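Local coordinates for tautomerase domain-containing protein (Gammaproteobacteria bacterium SG8_31, PDB 7M59), which is a small hexameric protein of the tautomerase superfamily, built on the beta-alpha-beta fold of the MIF clan, at residues Asp6-Arg11 / Arg55-Tyr60; Ala18-Ile23 / Val40-Thr45. One frame throughout, in Å; residues are numbered along the deposited sequence.

Contact 1 of 2, residues Asp6-Arg11 / Arg55-Tyr60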
ATOM      1  N   ASP A   6       4.265   0.385  -8.153  1.00 16.85           N
ATOM      2  CA  ASP A   6       3.723   1.675  -8.577  1.00 18.03           C
ATOM      3  C   ASP A   6       4.706   2.282  -9.567  1.00 19.34           C
ATOM      4  O   ASP A   6       5.763   2.799  -9.178  1.00 19.29           O
ATOM      5  CB  ASP A   6       3.490   2.596  -7.388  1.00 18.05           C
ATOM      6  CG  ASP A   6       2.247   2.232  -6.607  1.00 18.50           C
ATOM      7  OD1 ASP A   6       1.135   2.642  -7.022  1.00 18.07           O
ATOM      8  OD2 ASP A   6       2.400   1.554  -5.578  1.00 17.86           O
ATOM      9  N   ILE A   7       4.348   2.227 -10.851  1.00 19.16           N
ATOM     10  CA  ILE A   7       5.231   2.633 -11.936  1.00 19.36           C
ATOM     11  C   ILE A   7       4.589   3.776 -12.711  1.00 20.31           C
ATOM     12  O   ILE A   7       3.385   4.022 -12.630  1.00 20.42           O
ATOM     13  CB  ILE A   7       5.558   1.450 -12.870  1.00 18.08           C
ATOM     14  CG1 ILE A   7       4.319   1.048 -13.682  1.00 18.75           C
ATOM     15  CG2 ILE A   7       6.085   0.271 -12.059  1.00 20.61           C
ATOM     16  CD1 ILE A   7       4.598  -0.089 -14.695  1.00 22.73           C
ATOM     17  N   ARG A   8       5.411   4.487 -13.475  1.00 21.54           N
ATOM     18  CA  ARG A   8       4.876   5.558 -14.305  1.00 19.30           C
ATOM     19  C   ARG A   8       4.213   4.979 -15.553  1.00 19.63           C
ATOM     20  O   ARG A   8       4.673   3.981 -16.111  1.00 23.25           O
ATOM     21  CB  ARG A   8       5.979   6.548 -14.679  1.00 21.64           C
ATOM     22  CG  ARG A   8       6.345   7.512 -13.535  1.00 21.88           C
ATOM     23  CD  ARG A   8       7.655   8.253 -13.823  1.00 25.62           C
ATOM     24  NE  ARG A   8       8.712   7.268 -13.985  1.00 25.84           N
ATOM     25  CZ  ARG A   8       9.666   7.299 -14.907  1.00 28.48           C
ATOM     26  NH1 ARG A   8       9.747   8.304 -15.778  1.00 27.16           N
ATOM     27  NH2 ARG A   8      10.543   6.305 -14.954  1.00 26.00           N
ATOM     28  N   GLN A   9       3.118   5.616 -15.971  1.00 21.64           N
ATOM     29  CA  GLN A   9       2.360   5.200 -17.143  1.00 22.05           C
ATOM     30  C   GLN A   9       3.213   5.316 -18.406  1.00 24.08           C
ATOM     31  O   GLN A   9       4.202   6.049 -18.450  1.00 25.10           O
ATOM     32  CB  GLN A   9       1.108   6.069 -17.292  1.00 23.79           C
ATOM     33  CG  GLN A   9       1.455   7.541 -17.487  1.00 25.06           C
ATOM     34  CD  GLN A   9       0.262   8.477 -17.373  1.00 28.56           C
ATOM     35  OE1 GLN A   9      -0.821   8.079 -16.944  1.00 32.47           O
ATOM     36  NE2 GLN A   9       0.461   9.733 -17.758  1.00 30.79           N
ATOM     37  N   GLY A  10       2.816   4.584 -19.445  1.00 23.67           N
ATOM     38  CA  GLY A  10       3.446   4.711 -20.753  1.00 26.61           C
ATOM     39  C   GLY A  10       4.132   3.465 -21.267  1.00 30.20           C
ATOM     40  O   GLY A  10       4.576   3.455 -22.429  1.00 27.21           O
ATOM     41  N   ARG A  11       4.255   2.414 -20.462  1.00 26.70           N
ATOM     42  CA  ARG A  11       4.843   1.170 -20.926  1.00 26.29           C
ATOM     43  C   ARG A  11       3.819   0.350 -21.705  1.00 25.86           C
ATOM     44  O   ARG A  11       2.606   0.470 -21.515  1.00 26.93           O
ATOM     45  CB  ARG A  11       5.366   0.348 -19.749  1.00 25.58           C
ATOM     46  CG  ARG A  11       6.777   0.693 -19.309  1.00 25.48           C
ATOM     47  CD  ARG A  11       6.805   1.929 -18.427  1.00 23.25           C
ATOM     48  NE  ARG A  11       8.167   2.209 -17.991  1.00 22.48           N
ATOM     49  CZ  ARG A  11       8.478   2.972 -16.951  1.00 23.38           C
ATOM     50  NH1 ARG A  11       7.518   3.531 -16.221  1.00 24.23           N
ATOM     51  NH2 ARG A  11       9.753   3.159 -16.629  1.00 25.65           N
ATOM     52  N   ARG A  55      11.466  16.491  -6.090  1.00 30.90           N
ATOM     53  CA  ARG A  55      11.403  16.751  -7.526  1.00 32.75           C
ATOM     54  C   ARG A  55      10.457  15.782  -8.224  1.00 29.88           C
ATOM     55  O   ARG A  55      10.499  14.571  -7.982  1.00 26.63           O
ATOM     56  CB  ARG A  55      12.793  16.675  -8.166  1.00 35.72           C
ATOM     57  CG  ARG A  55      13.930  17.041  -7.237  1.00 41.84           C
ATOM     58  CD  ARG A  55      14.962  17.941  -7.922  1.00 49.38           C
ATOM     59  NE  ARG A  55      14.484  19.312  -8.109  1.00 53.30           N
ATOM     60  CZ  ARG A  55      14.723  20.051  -9.189  1.00 55.43           C
ATOM     61  NH1 ARG A  55      14.243  21.288  -9.271  1.00 56.55           N
ATOM     62  NH2 ARG A  55      15.441  19.555 -10.191  1.00 53.22           N
ATOM     63  N   THR A  56       9.620  16.327  -9.095  1.00 29.12           N
ATOM     64  CA  THR A  56       8.726  15.525  -9.912  1.00 30.26           C
ATOM     65  C   THR A  56       9.514  14.691 -10.920  1.00 32.11           C
ATOM     66  O   THR A  56      10.510  15.152 -11.490  1.00 32.58           O
ATOM     67  CB  THR A  56       7.741  16.451 -10.632  1.00 33.76           C
ATOM     68  OG1 THR A  56       6.822  17.006  -9.678  1.00 40.26           O
ATOM     69  CG2 THR A  56       6.978  15.721 -11.669  1.00 34.51           C
ATOM     70  N   LEU A  57       9.077  13.449 -11.134  1.00 27.14           N
ATOM     71  CA  LEU A  57       9.707  12.637 -12.158  1.00 26.79           C
ATOM     72  C   LEU A  57       9.104  12.948 -13.528  1.00 27.05           C
ATOM     73  O   LEU A  57       7.940  13.351 -13.628  1.00 27.40           O
ATOM     74  CB  LEU A  57       9.540  11.150 -11.847  1.00 26.64           C
ATOM     75  CG  LEU A  57      10.167  10.628 -10.550  1.00 28.42           C
ATOM     76  CD1 LEU A  57      10.249   9.100 -10.547  1.00 24.42           C
ATOM     77  CD2 LEU A  57      11.532  11.242 -10.289  1.00 31.11           C
ATOM     78  N   PRO A  58       9.880  12.792 -14.598  1.00 28.33           N
ATOM     79  CA  PRO A  58       9.342  13.054 -15.935  1.00 30.70           C
ATOM     80  C   PRO A  58       8.403  11.943 -16.383  1.00 30.73           C
ATOM     81  O   PRO A  58       8.360  10.850 -15.812  1.00 28.72           O
ATOM     82  CB  PRO A  58      10.596  13.116 -16.813  1.00 30.13           C
ATOM     83  CG  PRO A  58      11.583  12.256 -16.111  1.00 31.60           C
ATOM     84  CD  PRO A  58      11.312  12.451 -14.637  1.00 30.05           C
ATOM     85  N   GLU A  59       7.629  12.247 -17.421  1.00 30.45           N
ATOM     86  CA  GLU A  59       6.796  11.234 -18.052  1.00 28.10           C
ATOM     87  C   GLU A  59       7.658  10.200 -18.760  1.00 30.07           C
ATOM     88  O   GLU A  59       8.687  10.530 -19.358  1.00 31.15           O
ATOM     89  CB  GLU A  59       5.843  11.873 -19.062  1.00 29.48           C
ATOM     90  CG  GLU A  59       4.697  12.613 -18.438  1.00 30.07           C
ATOM     91  CD  GLU A  59       3.760  11.673 -17.710  1.00 34.78           C
ATOM     92  OE1 GLU A  59       3.288  10.689 -18.333  1.00 37.30           O
ATOM     93  OE2 GLU A  59       3.511  11.922 -16.526  1.00 31.75           O
ATOM     94  N   TYR A  60       7.237   8.940 -18.690  1.00 28.48           N
ATOM     95  CA  TYR A  60       7.864   7.882 -19.466  1.00 29.50           C
ATOM     96  C   TYR A  60       7.250   7.838 -20.860  1.00 28.51           C
ATOM     97  O   TYR A  60       6.026   7.753 -21.005  1.00 27.90           O
ATOM     98  CB  TYR A  60       7.705   6.522 -18.783  1.00 27.60           C
ATOM     99  CG  TYR A  60       8.304   5.403 -19.589  1.00 28.41           C
ATOM    100  CD1 TYR A  60       7.539   4.694 -20.508  1.00 27.16           C
ATOM    101  CD2 TYR A  60       9.650   5.071 -19.454  1.00 28.75           C
ATOM    102  CE1 TYR A  60       8.086   3.688 -21.254  1.00 28.92           C
ATOM    103  CE2 TYR A  60      10.202   4.056 -20.198  1.00 28.99           C
ATOM    104  CZ  TYR A  60       9.420   3.371 -21.095  1.00 25.50           C
ATOM    105  OH  TYR A  60       9.956   2.358 -21.844  1.00 33.16           O
TER
HETATM  106  O   HOH W   1       4.773   8.495 -17.305  1.00 25.19           O
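Arg11 lies flat on the Tyr60 ring, the guanidinium and ring planes only 16° apart and their centres 3.7 Å from each other. NE sits over the middle of the ring and NH2 comes 3.4 Å from Tyr60 CD2. Before the guanidinium, CD also rests on the same face in a CH-pi contact, which adds to the stacked cation-pi pair. A bend at chi2 (80°) turns CD out of line with the start of the chain. The guanidinium is further held by NH1, which donates to Arg8 O at 2.9 Å, and by NE, bonded to Ile31 O of the second subunit; the Tyr60 hydroxyl is hydrogen-bonded to Gln15.

The touching parts, residues 8-11 and 57-60, run almost in the same direction, but no backbone bond joins them. This is the end of strand 2-8 of the tautomerase beta-alpha-beta unit meeting the C-terminal tail beyond the short strand 55-56.

Arg8 reaches across the tail with its side chain at about a right angle to Leu57. Its NH1 donates to Pro58 O at 2.9 Å; the acceptor is in the guanidinium plane, whereas the donor stands 40° out of the carbonyl plane. Tyr60 CB lies over one face of the Arg8 guanidinium.

Gln9 NE2 gives a nearly straight bond at 3.0 Å on the syn side of Glu59 OE1, though tilted out of the carboxylate plane, amide and carboxylate being steeply turned against each other. Glu59 OE2 is taken by Gly47 N. A water donates to Gln9 O and, weakly, to Glu59 OE1, and accepts from Tyr60 N at 2.9 Å.

Contact 2 of 2, residues Ala18-Ile23 / Val40-Thr45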
ATOM      1  N   ALA A  18       6.470  -8.561 -18.894  1.00 26.17           N
ATOM      2  CA  ALA A  18       7.862  -8.941 -18.682  1.00 25.65           C
ATOM      3  C   ALA A  18       8.322  -8.581 -17.278  1.00 24.19           C
ATOM      4  O   ALA A  18       9.024  -9.362 -16.627  1.00 25.44           O
ATOM      5  CB  ALA A  18       8.756  -8.258 -19.717  1.00 26.19           C
ATOM      6  N   MET A  19       7.932  -7.401 -16.795  1.00 23.37           N
ATOM      7  CA  MET A  19       8.304  -7.007 -15.441  1.00 22.05           C
ATOM      8  C   MET A  19       7.683  -7.937 -14.411  1.00 20.98           C
ATOM      9  O   MET A  19       8.355  -8.374 -13.470  1.00 21.91           O
ATOM     10  CB  MET A  19       7.883  -5.563 -15.168  1.00 22.30           C
ATOM     11  CG  MET A  19       8.332  -5.069 -13.795  1.00 22.03           C
ATOM     12  SD  MET A  19       7.624  -3.481 -13.329  1.00 22.33           S
ATOM     13  CE  MET A  19       5.900  -3.888 -13.075  1.00 22.11           C
ATOM     14  N   ALA A  20       6.391  -8.240 -14.568  1.00 21.66           N
ATOM     15  CA  ALA A  20       5.712  -9.083 -13.588  1.00 22.07           C
ATOM     16  C   ALA A  20       6.321 -10.477 -13.556  1.00 24.52           C
ATOM     17  O   ALA A  20       6.516 -11.058 -12.482  1.00 23.04           O
ATOM     18  CB  ALA A  20       4.217  -9.148 -13.905  1.00 22.22           C
ATOM     19  N   GLU A  21       6.647 -11.025 -14.728  1.00 24.87           N
ATOM     20  CA  GLU A  21       7.269 -12.345 -14.777  1.00 26.04           C
ATOM     21  C   GLU A  21       8.666 -12.329 -14.171  1.00 23.61           C
ATOM     22  O   GLU A  21       9.032 -13.239 -13.417  1.00 24.99           O
ATOM     23  CB  GLU A  21       7.306 -12.839 -16.225  1.00 26.26           C
ATOM     24  CG  GLU A  21       5.926 -13.171 -16.749  1.00 26.92           C
ATOM     25  CD  GLU A  21       5.913 -13.543 -18.221  1.00 35.44           C
ATOM     26  OE1 GLU A  21       6.977 -13.451 -18.871  1.00 38.43           O
ATOM     27  OE2 GLU A  21       4.826 -13.903 -18.725  1.00 33.73           O
ATOM     28  N   ALA A  22       9.459 -11.303 -14.480  1.00 23.36           N
ATOM     29  CA  ALA A  22      10.813 -11.226 -13.941  1.00 22.13           C
ATOM     30  C   ALA A  22      10.799 -11.054 -12.426  1.00 23.82           C
ATOM     31  O   ALA A  22      11.637 -11.628 -11.723  1.00 23.49           O
ATOM     32  CB  ALA A  22      11.571 -10.081 -14.603  1.00 24.02           C
ATOM     33  N   ILE A  23       9.855 -10.265 -11.907  1.00 22.87           N
ATOM     34  CA  ILE A  23       9.735 -10.128 -10.455  1.00 21.78           C
ATOM     35  C   ILE A  23       9.312 -11.447  -9.826  1.00 21.81           C
ATOM     36  O   ILE A  23       9.814 -11.831  -8.762  1.00 22.19           O
ATOM     37  CB  ILE A  23       8.762  -8.987 -10.102  1.00 20.16           C
ATOM     38  CG1 ILE A  23       9.425  -7.641 -10.397  1.00 19.89           C
ATOM     39  CG2 ILE A  23       8.351  -9.074  -8.630  1.00 20.55           C
ATOM     40  CD1 ILE A  23       8.488  -6.426 -10.281  1.00 20.75           C
ATOM     41  N   VAL A  40       1.690 -10.377  -7.965  1.00 18.85           N
ATOM     42  CA  VAL A  40       2.253  -9.105  -8.402  1.00 18.89           C
ATOM     43  C   VAL A  40       1.111  -8.209  -8.855  1.00 19.52           C
ATOM     44  O   VAL A  40       0.234  -8.637  -9.616  1.00 21.59           O
ATOM     45  CB  VAL A  40       3.278  -9.298  -9.532  1.00 20.36           C
ATOM     46  CG1 VAL A  40       3.819  -7.953  -9.984  1.00 19.79           C
ATOM     47  CG2 VAL A  40       4.410 -10.196  -9.065  1.00 21.35           C
ATOM     48  N   LEU A  41       1.116  -6.969  -8.388  1.00 17.38           N
ATOM     49  CA  LEU A  41       0.071  -6.010  -8.709  1.00 17.37           C
ATOM     50  C   LEU A  41       0.731  -4.756  -9.258  1.00 20.43           C
ATOM     51  O   LEU A  41       1.637  -4.210  -8.624  1.00 19.30           O
ATOM     52  CB  LEU A  41      -0.763  -5.686  -7.465  1.00 18.56           C
ATOM     53  CG  LEU A  41      -1.784  -4.572  -7.663  1.00 22.39           C
ATOM     54  CD1 LEU A  41      -2.903  -5.072  -8.580  1.00 22.84           C
ATOM     55  CD2 LEU A  41      -2.324  -4.173  -6.313  1.00 23.46           C
ATOM     56  N   ILE A  42       0.292  -4.308 -10.435  1.00 18.13           N
ATOM     57  CA  ILE A  42       0.875  -3.154 -11.109  1.00 17.94           C
ATOM     58  C   ILE A  42      -0.132  -2.012 -11.092  1.00 18.43           C
ATOM     59  O   ILE A  42      -1.303  -2.201 -11.446  1.00 19.01           O
ATOM     60  CB  ILE A  42       1.270  -3.487 -12.558  1.00 18.31           C
ATOM     61  CG1 ILE A  42       2.299  -4.622 -12.584  1.00 18.74           C
ATOM     62  CG2 ILE A  42       1.804  -2.234 -13.247  1.00 20.18           C
ATOM     63  CD1 ILE A  42       2.481  -5.239 -13.979  1.00 22.46           C
ATOM     64  N   ARG A  43       0.320  -0.829 -10.689  1.00 17.64           N
ATOM     65  CA  ARG A  43      -0.481   0.385 -10.772  1.00 17.45           C
ATOM     66  C   ARG A  43       0.314   1.444 -11.519  1.00 18.77           C
ATOM     67  O   ARG A  43       1.495   1.648 -11.226  1.00 18.61           O
ATOM     68  CB  ARG A  43      -0.853   0.912  -9.377  1.00 17.66           C
ATOM     69  CG  ARG A  43      -1.856   0.044  -8.627  1.00 18.21           C
ATOM     70  CD  ARG A  43      -2.215   0.672  -7.265  1.00 17.83           C
ATOM     71  NE  ARG A  43      -1.047   0.693  -6.383  1.00 16.58           N
ATOM     72  CZ  ARG A  43      -0.855  -0.132  -5.352  1.00 18.46           C
ATOM     73  NH1 ARG A  43      -1.766  -1.052  -5.020  1.00 17.01           N
ATOM     74  NH2 ARG A  43       0.260  -0.031  -4.636  1.00 15.57           N
ATOM     75  N   GLU A  44      -0.333   2.123 -12.466  1.00 20.78           N
ATOM     76  CA  GLU A  44       0.295   3.194 -13.233  1.00 20.83           C
ATOM     77  C   GLU A  44      -0.182   4.556 -12.757  1.00 21.47           C
ATOM     78  O   GLU A  44      -1.360   4.735 -12.429  1.00 22.54           O
ATOM     79  CB  GLU A  44      -0.020   3.066 -14.723  1.00 22.60           C
ATOM     80  CG  GLU A  44       0.538   1.833 -15.369  1.00 23.98           C
ATOM     81  CD  GLU A  44      -0.000   1.650 -16.778  1.00 27.66           C
ATOM     82  OE1 GLU A  44      -1.238   1.670 -16.960  1.00 30.66           O
ATOM     83  OE2 GLU A  44       0.821   1.515 -17.699  1.00 27.70           O
ATOM     84  N   THR A  45       0.729   5.519 -12.769  1.00 21.01           N
ATOM     85  CA  THR A  45       0.457   6.901 -12.413  1.00 21.47           C
ATOM     86  C   THR A  45       1.232   7.817 -13.343  1.00 21.62           C
ATOM     87  O   THR A  45       2.239   7.409 -13.935  1.00 21.47           O
ATOM     88  CB  THR A  45       0.832   7.205 -10.951  1.00 23.64           C
ATOM     89  OG1 THR A  45       2.029   6.499 -10.596  1.00 23.60           O
ATOM     90  CG2 THR A  45      -0.307   6.816 -10.020  1.00 24.13           C
TER
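Met19 and Ile42 meet tip to tip, in the shortest of the apolar contacts between helix segment 18-23 and strand segment 40-45. The methionine methyl carries it: CE lies 3.7 Å from Ile42 CG1 and 3.8 Å from Ile42 CD1. CG is anti to the backbone N (chi1 -176°), and the final bend at chi3 (69°) swings CE out of the line of the otherwise extended chain.

The remaining apolar contacts are methyl against methyl and somewhat longer. Ala20 CB is 4.1 Å from Val40 CG1 and 4.3 Å from Ile42 CD1, placing this one methyl against two successive inward-pointing residues of the strand. Val40 divides its branches: CG1 faces Ala20, and CG2 lies 4.1 Å from Ile23 CG2, where the two side chains pass at a slant.

Polar bonding plays no part across the interface. The Ala20 carbonyl, near Val40 CG2, accepts from Thr24 OG1; within the helix segment, Ile23 N bonds to Met19 O at 2.9 Å.

The axes of segments 18-23 and 40-45 approach to 9.2 Å at 147°, a roughly antiparallel course, and all five touching residues are buried. This is helix-on-sheet packing within a beta-alpha-beta unit, with alternate strand residues Val40 and Ile42 turned toward the helix and Leu41 turned away. Strand 39-45 pairs in parallel with strand 2-8, whose Ile3 and Cys5 also meet Ile23. The helix packs on the second subunit through Met19 and Ile23, while Val40 and Leu41 carry the sheet on into the fourth subunit by an antiparallel ladder.

Overall arrangement
From the N terminus, strand 2-8 leads through the first segment of contact 1 into helix 13-31, which supplies the first segment of contact 2. The chain then returns along strand 39-45, and contact 2 closes this inner loop, with 16 residues between its segments. After strand 50-52, residues 55-60, which begin with strand 55-56, close the wider loop of contact 1, spanning 43 residues; the smaller loop is thus enclosed, without crossing. Their centres are 14 Å apart, yet the neighbouring strands connect them directly: Asp6 OD2 forms a salt bridge with Arg43 NH2 at 2.8 Å. Contact 2 ties helix to sheet, contact 1 the strand end to the tail.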